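Local coordinates for protein type-iv like pilin ttha1219 (Thermus thermophilus, PDB 5G23) that probably serves as a pilin-like subunit of the type IV pilus system linked to natural competence and DNA uptake, at residues S78-E90 against S100-N112. Numbering follows the deposited sequence.
Sequences SQGDGVQGWFLCE and SMGEVRGTGYEVN
Trp-86 lays its indole obliquely across the backbone of Gly-106, CD1 standing 3.5 Å from Gly-106 CA, and Trp-86 CB meets Val-104 CG1. With CG anti to the carbonyl carbon (chi1 -64°), the ring swings over the neighbouring strand, where glycine leaves it room: a CB on Gly-106 would run into Trp-86 NE1. That nitrogen donates to the carbonyl of Cys-126, so the indole links the strand pair to a loop. Cutting Trp-86 back to an alanine is likely to open a gap over Gly-106 and leave the Cys-126 carbonyl without this donor. On the opposite face of the sheet, Phe-87 and Arg-105 lie side by side; Arg-105 CB sits over one face of the ring, toward its rim, in a CH-pi contact 4.3 Å from the centroid. Beyond it the arginine chain runs alongside the sulfur of Cys-89, whose SG is 3.4 Å from Arg-105 CD and is tied to Cys-97 by a disulfide. A bend at chi3 (63°) turns the guanidinium back so that NH1 donates to Ser-100 OG (3.0 Å), which lies nearly in the guanidinium plane, at its edge. Farther along this face, Val-83 CG1 meets the edge of the Tyr-109 ring and packs 3.9 Å from Tyr-109 CB. Between the two faces, strands 82-88 and 104-112 run antiparallel, joined by paired backbone bonds at Val-83/Tyr-109, Gly-85/Thr-107 and Phe-87/Arg-105. Cys-89 carries the bonding on to the type II turn of Ser-100 to Glu-103: its N donates to Glu-103 O and its O accepts from Gly-102 N at 2.7 Å. Flanked by strands 69-75 and 115-122, this pair lies inside the larger of the pilin's two antiparallel sheets; its chemistry implies that backbone bonds set the register, while apolar and CH-pi contacts pack both faces.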
ATOM      1  N   SER B  78      15.496  16.626 -13.017  1.00 37.36           N
ATOM      2  CA  SER B  78      16.758  15.928 -12.744  1.00 39.64           C
ATOM      3  C   SER B  78      16.884  15.475 -11.320  1.00 40.01           C
ATOM      4  O   SER B  78      17.597  14.534 -11.048  1.00 38.73           O
ATOM      5  CB  SER B  78      17.950  16.850 -13.085  1.00 39.78           C
ATOM      6  OG  SER B  78      18.109  16.838 -14.481  1.00 42.71           O
ATOM      7  N   GLN B  79      16.191  16.171 -10.409  1.00 42.17           N
ATOM      8  CA  GLN B  79      16.235  15.836  -8.991  1.00 45.24           C
ATOM      9  C   GLN B  79      15.202  14.778  -8.550  1.00 42.62           C
ATOM     10  O   GLN B  79      15.060  14.554  -7.336  1.00 42.43           O
ATOM     11  CB  GLN B  79      16.011  17.099  -8.137  1.00 50.73           C
ATOM     12  CG  GLN B  79      16.927  18.277  -8.446  1.00 56.26           C
ATOM     13  CD  GLN B  79      18.359  17.973  -8.109  1.00 61.01           C
ATOM     14  OE1 GLN B  79      19.078  17.409  -8.939  1.00 68.44           O
ATOM     15  NE2 GLN B  79      18.799  18.329  -6.885  1.00 65.02           N
ATOM     16  N   GLY B  80      14.429  14.193  -9.477  1.00 35.75           N
ATOM     17  CA  GLY B  80      13.282  13.413  -9.058  1.00 30.64           C
ATOM     18  C   GLY B  80      11.951  13.955  -9.556  1.00 27.70           C
ATOM     19  O   GLY B  80      11.720  15.148  -9.626  1.00 31.70           O
ATOM     20  N   ASP B  81      11.077  13.065  -9.924  1.00 23.87           N
ATOM     21  CA  ASP B  81       9.863  13.480 -10.496  1.00 22.79           C
ATOM     22  C   ASP B  81       8.818  13.697  -9.451  1.00 22.18           C
ATOM     23  O   ASP B  81       8.937  13.133  -8.351  1.00 25.43           O
ATOM     24  CB  ASP B  81       9.405  12.488 -11.533  1.00 22.00           C
ATOM     25  CG  ASP B  81      10.383  12.392 -12.723  1.00 22.05           C
ATOM     26  OD1 ASP B  81      11.419  13.167 -12.788  1.00 23.52           O
ATOM     27  OD2 ASP B  81      10.131  11.565 -13.590  1.00 20.02           O
ATOM     28  N   GLY B  82       7.857  14.529  -9.783  1.00 19.64           N
ATOM     29  CA  GLY B  82       6.699  14.742  -8.940  1.00 20.39           C
ATOM     30  C   GLY B  82       5.454  14.400  -9.681  1.00 19.46           C
ATOM     31  O   GLY B  82       5.401  14.564 -10.896  1.00 19.66           O
ATOM     32  N   VAL B  83       4.500  13.819  -8.999  1.00 18.36           N
ATOM     33  CA  VAL B  83       3.233  13.517  -9.634  1.00 19.91           C
ATOM     34  C   VAL B  83       2.101  13.959  -8.702  1.00 19.28           C
ATOM     35  O   VAL B  83       2.184  13.733  -7.485  1.00 20.42           O
ATOM     36  CB  VAL B  83       3.119  12.063 -10.101  1.00 22.17           C
ATOM     37  CG1 VAL B  83       3.447  11.103  -9.025  1.00 23.28           C
ATOM     38  CG2 VAL B  83       1.706  11.790 -10.599  1.00 23.97           C
ATOM     39  N   GLN B  84       1.145  14.665  -9.258  1.00 17.74           N
ATOM     40  CA  GLN B  84      -0.102  14.998  -8.555  1.00 18.99           C
ATOM     41  C   GLN B  84      -1.302  14.526  -9.352  1.00 18.51           C
ATOM     42  O   GLN B  84      -1.297  14.635 -10.569  1.00 18.81           O
ATOM     43  CB  GLN B  84      -0.238  16.484  -8.255  1.00 20.04           C
ATOM     44  CG  GLN B  84       0.963  17.144  -7.587  1.00 21.22           C
ATOM     45  CD  GLN B  84       0.892  18.642  -7.717  1.00 23.86           C
ATOM     46  OE1 GLN B  84       0.224  19.294  -6.919  1.00 25.96           O
ATOM     47  NE2 GLN B  84       1.460  19.185  -8.793  1.00 23.18           N
ATOM     48  N   GLY B  85      -2.360  14.089  -8.644  1.00 18.25           N
ATOM     49  CA  GLY B  85      -3.574  13.643  -9.240  1.00 17.85           C
ATOM     50  C   GLY B  85      -4.833  13.906  -8.412  1.00 18.23           C
ATOM     51  O   GLY B  85      -4.760  14.076  -7.209  1.00 17.89           O
ATOM     52  N   TRP B  86      -5.965  13.991  -9.080  1.00 18.04           N
ATOM     53  CA  TRP B  86      -7.255  14.277  -8.374  1.00 19.20           C
ATOM     54  C   TRP B  86      -8.289  13.275  -8.886  1.00 19.71           C
ATOM     55  O   TRP B  86      -8.188  12.727 -10.018  1.00 18.86           O
ATOM     56  CB  TRP B  86      -7.684  15.713  -8.615  1.00 19.65           C
ATOM     57  CG  TRP B  86      -6.771  16.727  -8.064  1.00 19.39           C
ATOM     58  CD1 TRP B  86      -6.884  17.347  -6.868  1.00 19.51           C
ATOM     59  CD2 TRP B  86      -5.565  17.228  -8.667  1.00 19.17           C
ATOM     60  NE1 TRP B  86      -5.809  18.182  -6.662  1.00 19.62           N
ATOM     61  CE2 TRP B  86      -4.999  18.137  -7.771  1.00 19.18           C
ATOM     62  CE3 TRP B  86      -4.900  16.954  -9.880  1.00 19.52           C
ATOM     63  CZ2 TRP B  86      -3.808  18.796  -8.037  1.00 19.89           C
ATOM     64  CZ3 TRP B  86      -3.756  17.642 -10.180  1.00 18.92           C
ATOM     65  CH2 TRP B  86      -3.187  18.549  -9.230  1.00 19.75           C
ATOM     66  N   PHE B  87      -9.269  13.009  -8.073  1.00 20.87           N
ATOM     67  CA  PHE B  87     -10.380  12.111  -8.418  1.00 22.32           C
ATOM     68  C   PHE B  87     -11.582  12.417  -7.531  1.00 22.96           C
ATOM     69  O   PHE B  87     -11.456  13.047  -6.480  1.00 22.36           O
ATOM     70  CB  PHE B  87      -9.982  10.649  -8.256  1.00 23.39           C
ATOM     71  CG  PHE B  87      -9.422  10.339  -6.875  1.00 25.18           C
ATOM     72  CD1 PHE B  87      -8.111  10.604  -6.561  1.00 26.97           C
ATOM     73  CD2 PHE B  87     -10.223   9.798  -5.913  1.00 28.31           C
ATOM     74  CE1 PHE B  87      -7.587  10.351  -5.273  1.00 29.50           C
ATOM     75  CE2 PHE B  87      -9.719   9.494  -4.637  1.00 29.60           C
ATOM     76  CZ  PHE B  87      -8.410   9.802  -4.317  1.00 29.30           C
ATOM     77  N   LEU B  88     -12.748  11.967  -7.971  1.00 24.71           N
ATOM     78  CA  LEU B  88     -13.971  12.092  -7.229  1.00 26.77           C
ATOM     79  C   LEU B  88     -14.129  10.905  -6.310  1.00 27.92           C
ATOM     80  O   LEU B  88     -13.930   9.773  -6.691  1.00 29.10           O
ATOM     81  CB  LEU B  88     -15.171  12.110  -8.157  1.00 28.64           C
ATOM     82  CG  LEU B  88     -16.501  12.412  -7.439  1.00 30.75           C
ATOM     83  CD1 LEU B  88     -16.555  13.852  -6.995  1.00 31.76           C
ATOM     84  CD2 LEU B  88     -17.706  12.096  -8.314  1.00 33.64           C
ATOM     85  N   CYS B  89     -14.454  11.162  -5.075  1.00 29.72           N
ATOM     86  CA  CYS B  89     -14.718  10.086  -4.138  1.00 31.95           C
ATOM     87  C   CYS B  89     -16.133   9.517  -4.227  1.00 33.48           C
ATOM     88  O   CYS B  89     -17.060  10.267  -4.126  1.00 34.70           O
ATOM     89  CB  CYS B  89     -14.452  10.614  -2.745  1.00 33.10           C
ATOM     90  SG  CYS B  89     -12.735  10.682  -2.404  1.00 34.09           S
ATOM     91  N   GLU B  90     -16.260   8.191  -4.351  1.00 36.22           N
ATOM     92  CA  GLU B  90     -17.532   7.421  -4.212  1.00 40.26           C
ATOM     93  C   GLU B  90     -17.428   6.640  -2.890  1.00 41.83           C
ATOM     94  O   GLU B  90     -16.425   5.948  -2.645  1.00 42.56           O
ATOM     95  CB  GLU B  90     -17.714   6.400  -5.366  1.00 41.81           C
ATOM     96  CG  GLU B  90     -19.007   5.499  -5.429  1.00 44.90           C
ATOM     97  CD  GLU B  90     -19.279   4.957  -6.881  1.00 47.53           C
ATOM     98  OE1 GLU B  90     -18.466   5.412  -7.756  1.00 45.30           O
ATOM     99  OE2 GLU B  90     -20.236   4.135  -7.216  1.00 47.85           O
ATOM    100  N   SER B 100     -15.362  12.040   2.239  1.00 38.27           N
ATOM    101  CA  SER B 100     -15.347  12.930   1.087  1.00 38.27           C
ATOM    102  C   SER B 100     -16.254  12.415   0.010  1.00 38.50           C
ATOM    103  O   SER B 100     -16.009  12.692  -1.172  1.00 34.83           O
ATOM    104  CB  SER B 100     -13.931  13.107   0.535  1.00 36.69           C
ATOM    105  OG  SER B 100     -12.991  13.351   1.552  1.00 36.59           O
ATOM    106  N   MET B 101     -17.311  11.699   0.404  1.00 40.33           N
ATOM    107  CA  MET B 101     -18.302  11.191  -0.551  1.00 44.25           C
ATOM    108  C   MET B 101     -18.829  12.286  -1.535  1.00 42.82           C
ATOM    109  O   MET B 101     -19.300  13.350  -1.116  1.00 43.69           O
ATOM    110  CB  MET B 101     -19.445  10.542   0.233  1.00 50.66           C
ATOM    111  CG  MET B 101     -18.989   9.344   1.074  1.00 58.12           C
ATOM    112  SD  MET B 101     -18.748   9.659   2.851  1.00 67.18           S
ATOM    113  CE  MET B 101     -18.868   7.999   3.549  1.00 66.49           C
ATOM    114  N   GLY B 102     -18.713  12.035  -2.844  1.00 39.20           N
ATOM    115  CA  GLY B 102     -19.101  13.019  -3.866  1.00 39.06           C
ATOM    116  C   GLY B 102     -18.248  14.269  -3.929  1.00 38.08           C
ATOM    117  O   GLY B 102     -18.638  15.292  -4.497  1.00 41.44           O
ATOM    118  N   GLU B 103     -17.086  14.191  -3.320  1.00 36.38           N
ATOM    119  CA  GLU B 103     -16.117  15.304  -3.282  1.00 35.26           C
ATOM    120  C   GLU B 103     -14.770  14.931  -3.920  1.00 32.90           C
ATOM    121  O   GLU B 103     -14.327  13.782  -3.861  1.00 30.07           O
ATOM    122  CB  GLU B 103     -15.978  15.756  -1.824  1.00 36.00           C
ATOM    123  CG  GLU B 103     -17.231  16.493  -1.389  1.00 39.43           C
ATOM    124  CD  GLU B 103     -17.312  16.752   0.121  1.00 42.49           C
ATOM    125  OE1 GLU B 103     -16.420  16.272   0.899  1.00 42.36           O
ATOM    126  OE2 GLU B 103     -18.306  17.433   0.512  1.00 46.57           O
ATOM    127  N   VAL B 104     -14.080  15.948  -4.418  1.00 30.71           N
ATOM    128  CA  VAL B 104     -12.780  15.757  -5.066  1.00 28.59           C
ATOM    129  C   VAL B 104     -11.665  15.624  -4.050  1.00 27.20           C
ATOM    130  O   VAL B 104     -11.611  16.364  -3.052  1.00 26.80           O
ATOM    131  CB  VAL B 104     -12.477  16.997  -5.948  1.00 28.82           C
ATOM    132  CG1 VAL B 104     -11.142  16.841  -6.653  1.00 28.76           C
ATOM    133  CG2 VAL B 104     -13.554  17.198  -6.967  1.00 30.46           C
ATOM    134  N   ARG B 105     -10.752  14.680  -4.280  1.00 24.70           N
ATOM    135  CA  ARG B 105      -9.577  14.527  -3.477  1.00 24.21           C
ATOM    136  C   ARG B 105      -8.319  14.595  -4.356  1.00 21.09           C
ATOM    137  O   ARG B 105      -8.377  14.275  -5.516  1.00 20.51           O
ATOM    138  CB  ARG B 105      -9.593  13.204  -2.797  1.00 25.27           C
ATOM    139  CG  ARG B 105     -10.661  13.299  -1.703  1.00 29.17           C
ATOM    140  CD  ARG B 105     -10.402  12.332  -0.582  1.00 29.63           C
ATOM    141  NE  ARG B 105      -9.136  12.700   0.016  1.00 30.29           N
ATOM    142  CZ  ARG B 105      -9.017  13.428   1.114  1.00 31.51           C
ATOM    143  NH1 ARG B 105     -10.092  13.879   1.743  1.00 31.55           N
ATOM    144  NH2 ARG B 105      -7.792  13.683   1.569  1.00 31.13           N
ATOM    145  N   GLY B 106      -7.231  15.055  -3.767  1.00 19.53           N
ATOM    146  CA  GLY B 106      -5.938  15.098  -4.414  1.00 18.69           C
ATOM    147  C   GLY B 106      -4.944  14.184  -3.738  1.00 17.73           C
ATOM    148  O   GLY B 106      -5.023  13.866  -2.545  1.00 17.51           O
ATOM    149  N   THR B 107      -3.934  13.854  -4.497  1.00 17.89           N
ATOM    150  CA  THR B 107      -2.870  13.019  -4.060  1.00 17.64           C
ATOM    151  C   THR B 107      -1.601  13.451  -4.753  1.00 17.04           C
ATOM    152  O   THR B 107      -1.624  13.852  -5.932  1.00 16.93           O
ATOM    153  CB  THR B 107      -3.229  11.527  -4.338  1.00 19.25           C
ATOM    154  OG1 THR B 107      -2.310  10.686  -3.621  1.00 20.62           O
ATOM    155  CG2 THR B 107      -3.194  11.185  -5.827  1.00 19.35           C
ATOM    156  N   GLY B 108      -0.498  13.363  -4.045  1.00 16.34           N
ATOM    157  CA  GLY B 108       0.839  13.725  -4.599  1.00 17.45           C
ATOM    158  C   GLY B 108       2.017  12.932  -4.032  1.00 17.67           C
ATOM    159  O   GLY B 108       2.056  12.586  -2.828  1.00 16.92           O
ATOM    160  N   TYR B 109       2.981  12.647  -4.908  1.00 17.30           N
ATOM    161  CA  TYR B 109       4.185  11.987  -4.546  1.00 17.45           C
ATOM    162  C   TYR B 109       5.360  12.808  -5.036  1.00 19.03           C
ATOM    163  O   TYR B 109       5.317  13.338  -6.155  1.00 18.33           O
ATOM    164  CB  TYR B 109       4.246  10.595  -5.204  1.00 15.94           C
ATOM    165  CG  TYR B 109       3.229   9.681  -4.676  1.00 16.55           C
ATOM    166  CD1 TYR B 109       3.462   8.999  -3.464  1.00 17.18           C
ATOM    167  CD2 TYR B 109       2.100   9.403  -5.366  1.00 17.21           C
ATOM    168  CE1 TYR B 109       2.510   8.144  -2.956  1.00 18.15           C
ATOM    169  CE2 TYR B 109       1.145   8.540  -4.871  1.00 18.13           C
ATOM    170  CZ  TYR B 109       1.357   7.925  -3.663  1.00 18.06           C
ATOM    171  OH  TYR B 109       0.439   7.008  -3.204  1.00 19.43           O
ATOM    172  N   GLU B 110       6.406  12.874  -4.238  1.00 21.08           N
ATOM    173  CA  GLU B 110       7.697  13.529  -4.607  1.00 25.04           C
ATOM    174  C   GLU B 110       8.855  12.923  -3.872  1.00 22.61           C
ATOM    175  O   GLU B 110       8.656  12.365  -2.826  1.00 19.43           O
ATOM    176  CB  GLU B 110       7.663  15.002  -4.150  1.00 31.19           C
ATOM    177  CG  GLU B 110       6.599  15.868  -4.786  1.00 41.18           C
ATOM    178  CD  GLU B 110       6.857  17.352  -4.598  1.00 52.55           C
ATOM    179  OE1 GLU B 110       8.054  17.754  -4.394  1.00 60.25           O
ATOM    180  OE2 GLU B 110       5.846  18.113  -4.622  1.00 61.66           O
ATOM    181  N   VAL B 111      10.066  13.074  -4.399  1.00 22.92           N
ATOM    182  CA  VAL B 111      11.286  12.666  -3.693  1.00 26.61           C
ATOM    183  C   VAL B 111      12.036  13.924  -3.260  1.00 27.56           C
ATOM    184  O   VAL B 111      12.146  14.892  -3.999  1.00 28.18           O
ATOM    185  CB  VAL B 111      12.238  11.803  -4.544  1.00 28.26           C
ATOM    186  CG1 VAL B 111      13.591  11.576  -3.860  1.00 30.99           C
ATOM    187  CG2 VAL B 111      11.639  10.462  -4.753  1.00 29.14           C
ATOM    188  N   ASN B 112      12.529  13.879  -2.050  1.00 29.54           N
ATOM    189  CA  ASN B 112      13.379  14.955  -1.526  1.00 33.52           C
ATOM    190  C   ASN B 112      14.387  14.343  -0.557  1.00 29.86           C
ATOM    191  O   ASN B 112      13.988  13.530   0.302  1.00 27.18           O
ATOM    192  CB  ASN B 112      12.501  15.961  -0.774  1.00 35.43           C
ATOM    193  CG  ASN B 112      13.345  16.979   0.002  1.00 41.96           C
ATOM    194  OD1 ASN B 112      13.455  16.917   1.232  1.00 44.14           O
ATOM    195  ND2 ASN B 112      13.976  17.886  -0.727  1.00 44.50           N
TER